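Long-range contacts in solute binding protein MsmE (Bacillus subtilis subsp. subtilis str. 168, PDB 4R6H), which binds melibiose, raffinose and stachyose as the solute-binding component of the MelEDC-MsmX ABC transporter that imports these sugars: residues R47-K52 / K337-A342; D143-N148 / P291-H296; Y198-T203 / E371-R376. One frame throughout, in Å; residues are numbered along the deposited sequence.

Contact 1. Residues R47-K52 / K337-A342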
loop_
_atom_site.group_PDB
_atom_site.type_symbol
_atom_site.label_atom_id
_atom_site.label_comp_id
_atom_site.label_asym_id
_atom_site.label_seq_id
_atom_site.Cartn_x
_atom_site.Cartn_y
_atom_site.Cartn_z
ATOM N N ARG A 47 -6.535 -10.505 11.905
ATOM C CA ARG A 47 -6.715 -11.933 11.972
ATOM C C ARG A 47 -7.863 -12.328 12.876
ATOM O O ARG A 47 -8.627 -13.221 12.521
ATOM C CB ARG A 47 -5.389 -12.609 12.368
ATOM C CG ARG A 47 -4.299 -12.364 11.370
ATOM C CD ARG A 47 -3.076 -13.211 11.641
ATOM N NE ARG A 47 -2.012 -12.966 10.660
ATOM C CZ ARG A 47 -0.788 -13.498 10.724
ATOM N NH1 ARG A 47 -0.453 -14.332 11.717
ATOM N NH2 ARG A 47 0.099 -13.220 9.783
ATOM N N ASP A 48 -7.962 -11.735 14.067
ATOM C CA ASP A 48 -9.037 -12.072 14.994
ATOM C C ASP A 48 -10.430 -11.715 14.440
ATOM O O ASP A 48 -11.374 -12.462 14.579
ATOM C CB ASP A 48 -8.827 -11.406 16.363
ATOM C CG ASP A 48 -7.534 -11.848 17.050
ATOM O OD1 ASP A 48 -6.892 -12.819 16.581
ATOM O OD2 ASP A 48 -7.147 -11.187 18.052
ATOM N N THR A 49 -10.554 -10.562 13.788
ATOM C CA THR A 49 -11.806 -10.161 13.243
ATOM C C THR A 49 -12.222 -11.069 12.075
ATOM O O THR A 49 -13.403 -11.374 11.935
ATOM C CB THR A 49 -11.786 -8.667 12.820
ATOM O OG1 THR A 49 -11.554 -7.857 13.980
ATOM C CG2 THR A 49 -13.082 -8.239 12.170
ATOM N N PHE A 50 -11.267 -11.420 11.213
ATOM C CA PHE A 50 -11.549 -12.338 10.125
ATOM C C PHE A 50 -12.026 -13.694 10.683
ATOM O O PHE A 50 -13.037 -14.218 10.199
ATOM C CB PHE A 50 -10.334 -12.430 9.197
ATOM C CG PHE A 50 -10.636 -12.791 7.745
ATOM C CD1 PHE A 50 -11.898 -13.219 7.319
ATOM C CD2 PHE A 50 -9.622 -12.736 6.802
ATOM C CE1 PHE A 50 -12.116 -13.556 6.002
ATOM C CE2 PHE A 50 -9.843 -13.075 5.477
ATOM C CZ PHE A 50 -11.082 -13.507 5.084
ATOM N N ARG A 51 -11.383 -14.201 11.746
ATOM C CA ARG A 51 -11.835 -15.438 12.365
ATOM C C ARG A 51 -13.241 -15.292 12.958
ATOM O O ARG A 51 -14.033 -16.209 12.836
ATOM C CB ARG A 51 -10.848 -15.910 13.440
ATOM C CG ARG A 51 -9.527 -16.386 12.854
ATOM C CD ARG A 51 -8.631 -17.007 13.913
ATOM N NE ARG A 51 -7.261 -17.167 13.414
ATOM C CZ ARG A 51 -6.220 -16.417 13.786
ATOM N NH1 ARG A 51 -6.353 -15.444 14.701
ATOM N NH2 ARG A 51 -5.019 -16.657 13.262
ATOM N N LYS A 52 -13.552 -14.149 13.564
ATOM C CA LYS A 52 -14.868 -13.962 14.145
ATOM C C LYS A 52 -15.929 -13.940 13.023
ATOM O O LYS A 52 -16.998 -14.511 13.156
ATOM C CB LYS A 52 -14.896 -12.736 15.079
ATOM C CG LYS A 52 -15.527 -11.464 14.550
ATOM C CD LYS A 52 -16.912 -11.290 15.138
ATOM C CE LYS A 52 -16.888 -10.379 16.358
ATOM N NZ LYS A 52 -18.180 -9.682 16.525
ATOM N N LYS A 337 -18.047 -3.355 7.212
ATOM C CA LYS A 337 -17.626 -2.271 8.110
ATOM C C LYS A 337 -16.717 -2.800 9.211
ATOM O O LYS A 337 -15.638 -2.248 9.501
ATOM C CB LYS A 337 -18.863 -1.565 8.700
ATOM C CG LYS A 337 -18.567 -0.393 9.627
ATOM C CD LYS A 337 -19.882 0.229 10.074
ATOM C CE LYS A 337 -19.693 1.483 10.901
ATOM N NZ LYS A 337 -19.150 1.215 12.252
ATOM N N GLN A 338 -17.128 -3.916 9.822
ATOM C CA GLN A 338 -16.349 -4.546 10.860
ATOM C C GLN A 338 -14.953 -4.955 10.402
ATOM O O GLN A 338 -13.925 -4.652 11.033
ATOM C CB GLN A 338 -17.132 -5.716 11.455
ATOM C CG GLN A 338 -16.431 -6.407 12.588
ATOM C CD GLN A 338 -17.254 -7.555 13.135
ATOM O OE1 GLN A 338 -18.386 -7.752 12.725
ATOM N NE2 GLN A 338 -16.656 -8.335 14.017
ATOM N N MET A 339 -14.903 -5.655 9.271
ATOM C CA MET A 339 -13.613 -6.084 8.758
ATOM C C MET A 339 -12.718 -4.893 8.395
ATOM O O MET A 339 -11.556 -4.870 8.751
ATOM C CB MET A 339 -13.792 -7.028 7.584
ATOM C CG MET A 339 -12.545 -7.731 7.119
ATOM S SD MET A 339 -11.921 -8.972 8.290
ATOM C CE MET A 339 -10.483 -8.165 8.988
ATOM N N ALA A 340 -13.278 -3.892 7.705
ATOM C CA ALA A 340 -12.489 -2.726 7.336
ATOM C C ALA A 340 -11.931 -1.995 8.545
ATOM O O ALA A 340 -10.742 -1.639 8.575
ATOM C CB ALA A 340 -13.314 -1.798 6.449
ATOM N N GLU A 341 -12.764 -1.798 9.559
ATOM C CA GLU A 341 -12.268 -1.147 10.762
ATOM C C GLU A 341 -11.098 -1.879 11.434
ATOM O O GLU A 341 -10.163 -1.273 11.947
ATOM C CB GLU A 341 -13.423 -0.934 11.743
ATOM C CG GLU A 341 -14.347 0.175 11.268
ATOM C CD GLU A 341 -15.599 0.391 12.103
ATOM O OE1 GLU A 341 -15.748 -0.239 13.171
ATOM O OE2 GLU A 341 -16.449 1.205 11.674
ATOM N N ALA A 342 -11.127 -3.195 11.418
ATOM C CA ALA A 342 -10.019 -3.980 11.959
ATOM C C ALA A 342 -8.698 -3.752 11.235
ATOM O O ALA A 342 -7.634 -3.908 11.804
ATOM C CB ALA A 342 -10.374 -5.442 11.949
#
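Met339 leaves its helix with CG anti to the backbone N (chi1 -170°) and then bends at the next two torsions, which swings its sulfur back toward the neighbouring helix and Phe50. Thr49, facing it from helix 44-60, carries CG2 anti to its own N, so the methyl points at Gln338 and Met339 while OG1 sits beside Ala342.

The sulfur lies against the CA and CB of Phe50: SD is 3.9 Å from Phe50 CA. Phe50 and Met339 run obliquely past one another, and SD stands 4.7 Å from the centroid of the Phe50 ring, 36° off its normal, a slanting Met-aromatic contact. The terminal CE of Met339 goes on to Thr49, 4.1 Å from its CB. Met330 of helix 320-331 touches both Phe50 and Met339, and Leu68 of strand 64-69 closes on Phe50 as well, so this edge of the contact is buried.

Thr49 sits at the middle of the contact. Its CG2 lies 3.8 Å from Gln338 CG, against the aliphatic part of that extended chain. On its other branch, OG1 is 3.4 Å from Ala342 CB; the hydroxyl's polar need is met within its own helix, by Ser45 O one turn back. The Ala342 methyl thus lies against Thr49, and the Ala342 carbonyl oxygen takes a bond from Ser45 OG. At the rim, Lys52, given in one of its two conformers, crosses the Gln338 chain at about a right angle.

With the axes 9.2 Å apart and their directions at 165°, this is nearly antiparallel helix packing. It sets helix 333-343 against the helix of the beta-alpha-beta unit formed by strands 33-38 and 64-69, in one lobe of the two-lobed solute-binding protein fold.

Contact 2. Residues D143-N148 / P291-H296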
loop_
_atom_site.group_PDB
_atom_site.type_symbol
_atom_site.label_atom_id
_atom_site.label_comp_id
_atom_site.label_asym_id
_atom_site.label_seq_id
_atom_site.Cartn_x
_atom_site.Cartn_y
_atom_site.Cartn_z
ATOM N N ASP A 143 -2.240 5.884 0.316
ATOM C CA ASP A 143 -1.026 6.345 0.982
ATOM C C ASP A 143 -0.519 7.652 0.383
ATOM O O ASP A 143 -0.477 7.856 -0.871
ATOM C CB ASP A 143 0.077 5.298 0.848
ATOM C CG ASP A 143 -0.167 4.063 1.680
ATOM O OD1 ASP A 143 -0.863 4.127 2.719
ATOM O OD2 ASP A 143 0.387 3.006 1.297
ATOM N N GLY A 144 -0.108 8.531 1.304
ATOM C CA GLY A 144 0.602 9.746 0.985
ATOM C C GLY A 144 1.663 9.995 2.030
ATOM O O GLY A 144 2.576 9.157 2.240
ATOM N N LEU A 145 1.518 11.123 2.732
ATOM C CA LEU A 145 2.405 11.486 3.817
ATOM C C LEU A 145 1.602 11.683 5.102
ATOM O O LEU A 145 0.508 12.301 5.058
ATOM C CB LEU A 145 3.118 12.807 3.505
ATOM C CG LEU A 145 3.951 12.857 2.253
ATOM C CD1 LEU A 145 4.417 14.261 1.956
ATOM C CD2 LEU A 145 5.163 11.957 2.371
ATOM N N ALA A 146 2.154 11.233 6.207
ATOM C CA ALA A 146 1.617 11.525 7.528
ATOM C C ALA A 146 2.340 12.736 8.104
ATOM O O ALA A 146 3.521 12.958 7.841
ATOM C CB ALA A 146 1.773 10.349 8.446
ATOM N N TYR A 147 1.626 13.551 8.901
ATOM C CA TYR A 147 2.232 14.762 9.391
ATOM C C TYR A 147 1.602 15.213 10.697
ATOM O O TYR A 147 0.461 14.878 11.002
ATOM C CB TYR A 147 2.117 15.888 8.360
ATOM C CG TYR A 147 0.717 16.397 8.160
ATOM C CD1 TYR A 147 -0.233 15.677 7.433
ATOM C CD2 TYR A 147 0.293 17.574 8.772
ATOM C CE1 TYR A 147 -1.536 16.152 7.276
ATOM C CE2 TYR A 147 -0.976 18.042 8.604
ATOM C CZ TYR A 147 -1.889 17.332 7.855
ATOM O OH TYR A 147 -3.210 17.771 7.744
ATOM N N ASN A 148 2.364 15.999 11.452
ATOM C CA ASN A 148 1.916 16.584 12.715
ATOM C C ASN A 148 1.206 17.888 12.427
ATOM O O ASN A 148 1.825 18.854 12.009
ATOM C CB ASN A 148 3.125 16.789 13.618
ATOM C CG ASN A 148 2.770 17.324 14.963
ATOM O OD1 ASN A 148 1.904 18.208 15.089
ATOM N ND2 ASN A 148 3.454 16.834 15.982
ATOM N N PRO A 291 -2.320 13.383 0.443
ATOM C CA PRO A 291 -1.929 12.581 -0.699
ATOM C C PRO A 291 -0.438 12.773 -1.018
ATOM O O PRO A 291 0.198 13.742 -0.568
ATOM C CB PRO A 291 -2.773 13.154 -1.847
ATOM C CG PRO A 291 -3.776 14.040 -1.263
ATOM C CD PRO A 291 -3.378 14.347 0.135
ATOM N N THR A 292 0.093 11.876 -1.816
ATOM C CA THR A 292 1.472 11.990 -2.297
ATOM C C THR A 292 1.584 13.217 -3.180
ATOM O O THR A 292 0.817 13.350 -4.131
ATOM C CB THR A 292 1.883 10.739 -3.105
ATOM O OG1 THR A 292 1.783 9.577 -2.267
ATOM C CG2 THR A 292 3.315 10.832 -3.574
ATOM N N PRO A 293 2.523 14.136 -2.864
ATOM C CA PRO A 293 2.685 15.301 -3.736
ATOM C C PRO A 293 3.026 14.954 -5.178
ATOM O O PRO A 293 3.760 13.996 -5.447
ATOM C CB PRO A 293 3.834 16.047 -3.082
ATOM C CG PRO A 293 3.753 15.702 -1.622
ATOM C CD PRO A 293 3.328 14.236 -1.645
ATOM N N ALA A 294 2.532 15.797 -6.079
ATOM C CA ALA A 294 2.861 15.722 -7.490
ATOM C C ALA A 294 4.277 16.241 -7.746
ATOM O O ALA A 294 4.862 16.938 -6.917
ATOM C CB ALA A 294 1.866 16.563 -8.278
ATOM N N ILE A 295 4.795 15.863 -8.917
ATOM C CA ILE A 295 6.147 16.240 -9.322
ATOM C C ILE A 295 6.161 17.125 -10.558
ATOM O O ILE A 295 6.960 18.069 -10.611
ATOM C CB ILE A 295 7.008 14.963 -9.496
ATOM C CG1 ILE A 295 7.365 14.420 -8.108
ATOM C CG2 ILE A 295 8.335 15.235 -10.256
ATOM C CD1 ILE A 295 7.951 13.013 -8.101
ATOM N N HIS A 296 5.348 16.825 -11.550
ATOM C CA HIS A 296 5.329 17.623 -12.775
ATOM C C HIS A 296 4.337 18.784 -12.685
ATOM O O HIS A 296 3.298 18.692 -12.060
ATOM C CB HIS A 296 4.978 16.745 -13.955
ATOM C CG HIS A 296 5.955 15.651 -14.183
ATOM N ND1 HIS A 296 7.194 15.864 -14.744
ATOM C CD2 HIS A 296 5.905 14.334 -13.870
ATOM C CE1 HIS A 296 7.861 14.729 -14.772
ATOM N NE2 HIS A 296 7.107 13.788 -14.231
#
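Leu145 and Pro293 meet at about a right angle, the leucine branch end coming up against the proline ring. CD1 does the touching, 3.8 Å from Pro293 CD and nearly as close to CG of the same ring. Leu145 reaches it because CG is turned anti to its carbonyl carbon (chi1 -59°), which carries the branch along to the loop; Ile290 and Met269 pack against the same side chain. Phe201 of helix 192-206 lies against both Thr292 and Pro293.

Thr292 presents its hydroxyl rather than its methyl to the strand. OG1 lies 3.2 Å from Asp143 O, to which it donates a weak hydrogen bond, and 3.5 Å from Gly144 CA. The stronger partner of this hydroxyl is Gln200, whose NE2 also bonds Gly144 O, so one amide clasps strand and loop together.

Here the mixed sheet changes partners. Strand 141-148 pairs antiparallel with 287-291 through Leu145 and Tyr147, whereas Asp143 bonds to Ile304 of strand 303-306; the loop beginning at Thr292 leaves strand 141-148 near the point where one pairing gives way to the other. Strand 265-269 also pairs antiparallel with 141-148, bonded to Ala146 and Asn148.

Gly144 marks the spot where the chains press together. Its CA is 3.8 Å from Pro291 C, and a beta carbon on it would come within 2.6 Å of that same carbonyl carbon, a clash. The pyrrolidine of Pro291 is turned away from the strand and packs against Pro301.

Contact 3. Residues Y198-T203 / E371-R376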
loop_
_atom_site.group_PDB
_atom_site.type_symbol
_atom_site.label_atom_id
_atom_site.label_comp_id
_atom_site.label_asym_id
_atom_site.label_seq_id
_atom_site.Cartn_x
_atom_site.Cartn_y
_atom_site.Cartn_z
ATOM N N TYR A 198 10.798 5.624 -2.599
ATOM C CA TYR A 198 10.981 5.464 -4.040
ATOM C C TYR A 198 9.703 5.022 -4.726
ATOM O O TYR A 198 9.344 5.534 -5.789
ATOM C CB TYR A 198 12.097 4.504 -4.351
ATOM C CG TYR A 198 13.519 5.021 -4.235
ATOM C CD1 TYR A 198 13.995 6.042 -5.061
ATOM C CD2 TYR A 198 14.440 4.406 -3.401
ATOM C CE1 TYR A 198 15.320 6.472 -5.001
ATOM C CE2 TYR A 198 15.752 4.819 -3.354
ATOM C CZ TYR A 198 16.199 5.833 -4.173
ATOM O OH TYR A 198 17.525 6.214 -4.079
ATOM N N ASP A 199 9.052 4.004 -4.156
ATOM C CA ASP A 199 7.875 3.420 -4.779
ATOM C C ASP A 199 6.740 4.433 -4.896
ATOM O O ASP A 199 6.119 4.571 -5.984
ATOM C CB ASP A 199 7.452 2.164 -3.964
ATOM C CG ASP A 199 6.675 1.155 -4.758
ATOM O OD1 ASP A 199 6.694 1.156 -5.976
ATOM O OD2 ASP A 199 6.128 0.258 -4.120
ATOM N N GLN A 200 6.427 5.147 -3.815
ATOM C CA GLN A 200 5.336 6.085 -3.855
ATOM C C GLN A 200 5.625 7.221 -4.831
ATOM O O GLN A 200 4.765 7.564 -5.617
ATOM C CB GLN A 200 4.985 6.699 -2.491
ATOM C CG GLN A 200 4.172 5.811 -1.596
ATOM C CD GLN A 200 3.743 6.462 -0.285
ATOM O OE1 GLN A 200 3.804 5.815 0.743
ATOM N NE2 GLN A 200 3.157 7.654 -0.355
ATOM N N PHE A 201 6.839 7.791 -4.760
ATOM C CA PHE A 201 7.116 8.970 -5.603
ATOM C C PHE A 201 7.373 8.607 -7.067
ATOM O O PHE A 201 7.297 9.463 -7.943
ATOM C CB PHE A 201 8.196 9.862 -5.010
ATOM C CG PHE A 201 7.719 10.738 -3.886
ATOM C CD1 PHE A 201 6.872 11.833 -4.125
ATOM C CD2 PHE A 201 8.120 10.493 -2.593
ATOM C CE1 PHE A 201 6.469 12.637 -3.074
ATOM C CE2 PHE A 201 7.748 11.316 -1.542
ATOM C CZ PHE A 201 6.886 12.395 -1.793
ATOM N N ALA A 202 7.665 7.346 -7.352
ATOM C CA ALA A 202 7.792 6.912 -8.749
ATOM C C ALA A 202 6.505 7.121 -9.535
ATOM O O ALA A 202 6.526 7.383 -10.730
ATOM C CB ALA A 202 8.165 5.437 -8.811
ATOM N N THR A 203 5.350 7.035 -8.868
ATOM C CA THR A 203 4.059 7.271 -9.525
ATOM C C THR A 203 3.870 8.709 -10.064
ATOM O O THR A 203 3.672 8.857 -11.292
ATOM C CB THR A 203 2.900 6.762 -8.624
ATOM O OG1 THR A 203 2.922 5.314 -8.577
ATOM C CG2 THR A 203 1.538 7.188 -9.109
ATOM N N GLU A 371 -3.785 5.542 -7.432
ATOM C CA GLU A 371 -2.915 4.799 -8.318
ATOM C C GLU A 371 -2.393 3.552 -7.596
ATOM O O GLU A 371 -2.023 3.612 -6.407
ATOM C CB GLU A 371 -1.708 5.646 -8.753
ATOM C CG GLU A 371 -2.013 6.529 -9.965
ATOM C CD GLU A 371 -2.032 5.706 -11.239
ATOM O OE1 GLU A 371 -1.162 4.810 -11.431
ATOM O OE2 GLU A 371 -2.974 5.938 -12.019
ATOM N N PRO A 372 -2.306 2.421 -8.297
ATOM C CA PRO A 372 -1.701 1.260 -7.679
ATOM C C PRO A 372 -0.232 1.453 -7.360
ATOM O O PRO A 372 0.463 2.266 -7.999
ATOM C CB PRO A 372 -1.881 0.148 -8.742
ATOM C CG PRO A 372 -1.980 0.908 -10.031
ATOM C CD PRO A 372 -2.688 2.184 -9.704
ATOM N N TYR A 373 0.300 0.693 -6.421
ATOM C CA TYR A 373 1.729 0.774 -6.147
ATOM C C TYR A 373 2.561 0.525 -7.391
ATOM O O TYR A 373 2.377 -0.454 -8.118
ATOM C CB TYR A 373 2.152 -0.170 -5.016
ATOM C CG TYR A 373 2.182 0.545 -3.691
ATOM C CD1 TYR A 373 3.270 1.335 -3.335
ATOM C CD2 TYR A 373 1.103 0.490 -2.835
ATOM C CE1 TYR A 373 3.297 2.007 -2.141
ATOM C CE2 TYR A 373 1.115 1.165 -1.633
ATOM C CZ TYR A 373 2.218 1.916 -1.294
ATOM O OH TYR A 373 2.251 2.596 -0.107
ATOM N N PHE A 374 3.496 1.429 -7.633
ATOM C CA PHE A 374 4.296 1.432 -8.861
ATOM C C PHE A 374 4.967 0.077 -9.077
ATOM O O PHE A 374 4.974 -0.464 -10.221
ATOM C CB PHE A 374 5.342 2.551 -8.754
ATOM C CG PHE A 374 6.309 2.626 -9.890
ATOM C CD1 PHE A 374 5.951 3.296 -11.047
ATOM C CD2 PHE A 374 7.573 2.108 -9.769
ATOM C CE1 PHE A 374 6.835 3.435 -12.082
ATOM C CE2 PHE A 374 8.480 2.236 -10.830
ATOM C CZ PHE A 374 8.094 2.902 -11.967
ATOM N N ASP A 375 5.580 -0.477 -8.039
ATOM C CA ASP A 375 6.388 -1.672 -8.252
ATOM C C ASP A 375 5.552 -2.878 -8.642
ATOM O O ASP A 375 6.025 -3.749 -9.389
ATOM C CB ASP A 375 7.268 -2.001 -7.036
ATOM C CG ASP A 375 6.474 -2.545 -5.848
ATOM O OD1 ASP A 375 5.556 -1.864 -5.340
ATOM O OD2 ASP A 375 6.756 -3.694 -5.431
ATOM N N ARG A 376 4.326 -2.929 -8.153
ATOM C CA ARG A 376 3.450 -4.053 -8.424
ATOM C C ARG A 376 2.936 -4.055 -9.850
ATOM O O ARG A 376 2.706 -5.108 -10.431
ATOM C CB ARG A 376 2.326 -4.109 -7.351
ATOM C CG ARG A 376 2.908 -4.227 -5.946
ATOM C CD ARG A 376 1.884 -4.607 -4.866
ATOM N NE ARG A 376 2.264 -4.036 -3.563
ATOM C CZ ARG A 376 1.545 -4.124 -2.440
ATOM N NH1 ARG A 376 0.401 -4.791 -2.417
ATOM N NH2 ARG A 376 1.974 -3.525 -1.323
HETATM O O HOH W 1 3.528 3.881 -6.245
HETATM O O HOH W 2 1.280 3.858 -10.199
#
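Ala202 sets its methyl over one face of the Phe374 ring. CB is 3.5 Å from the ring centroid and 14° off the normal, a CH-pi contact close to the ring centre. Phe374 lies this way because its CG is anti to the backbone N (chi1 176°), which sends the ring along the helix past Asp199. Replacing Phe374 with an alanine would probably uncover the Ala202 methyl and open a gap between helix 192-206 and the turn. Further along, Thr203 CG2 rests 3.6 Å from Glu371 CB.

Residues 371-376 form the junction between strand 370-372, paired in parallel with 303-306, and helix 374-378, with Tyr373 at the N-cap position; helix 192-206 packs across that junction.

Direct polar contact centres on Asp199. Through its syn lone pair OD1 accepts a bent hydrogen bond (133°) from Asp375 N, 2.9 Å away in the first turn of the helix. The two carboxylates are steeply inclined to each other, and Asp199 OD2 comes within 2.5 Å of Asp375 OD1, close enough that one of the acids is probably protonated. Trp384 of helix 383-395 touches both aspartates.

Two waters add further polar links, and Thr203 OG1 joins them. One water donates to OG1 and to Asp199 O, and accepts from Phe374 N (2.8 Å). OG1 in turn donates to the second, 2.7 Å away, which donates hydrogen bonds to Glu371 OE1 and Pro372 O.

Contacts 2 and 3 are buried neighbours, their centres 12 Å apart, and both reach the same mixed sheet. Helix 192-206, part of contact 3, also packs against contact 2 and so bridges the two. Contact 1 lies apart, about 27 Å from contact 3 between centres, partly buried near the surface with long side chains at its rim. Its chemistry is mostly methyl and sulfur packing between two helices. Contact 2 combines close backbone approach, an apolar leucine-proline contact and one weak bond, while contact 3 adds paired acids and ordered water. Along the chain, contact 2 is nested within the loop closed by contact 1, and contact 3 crosses both.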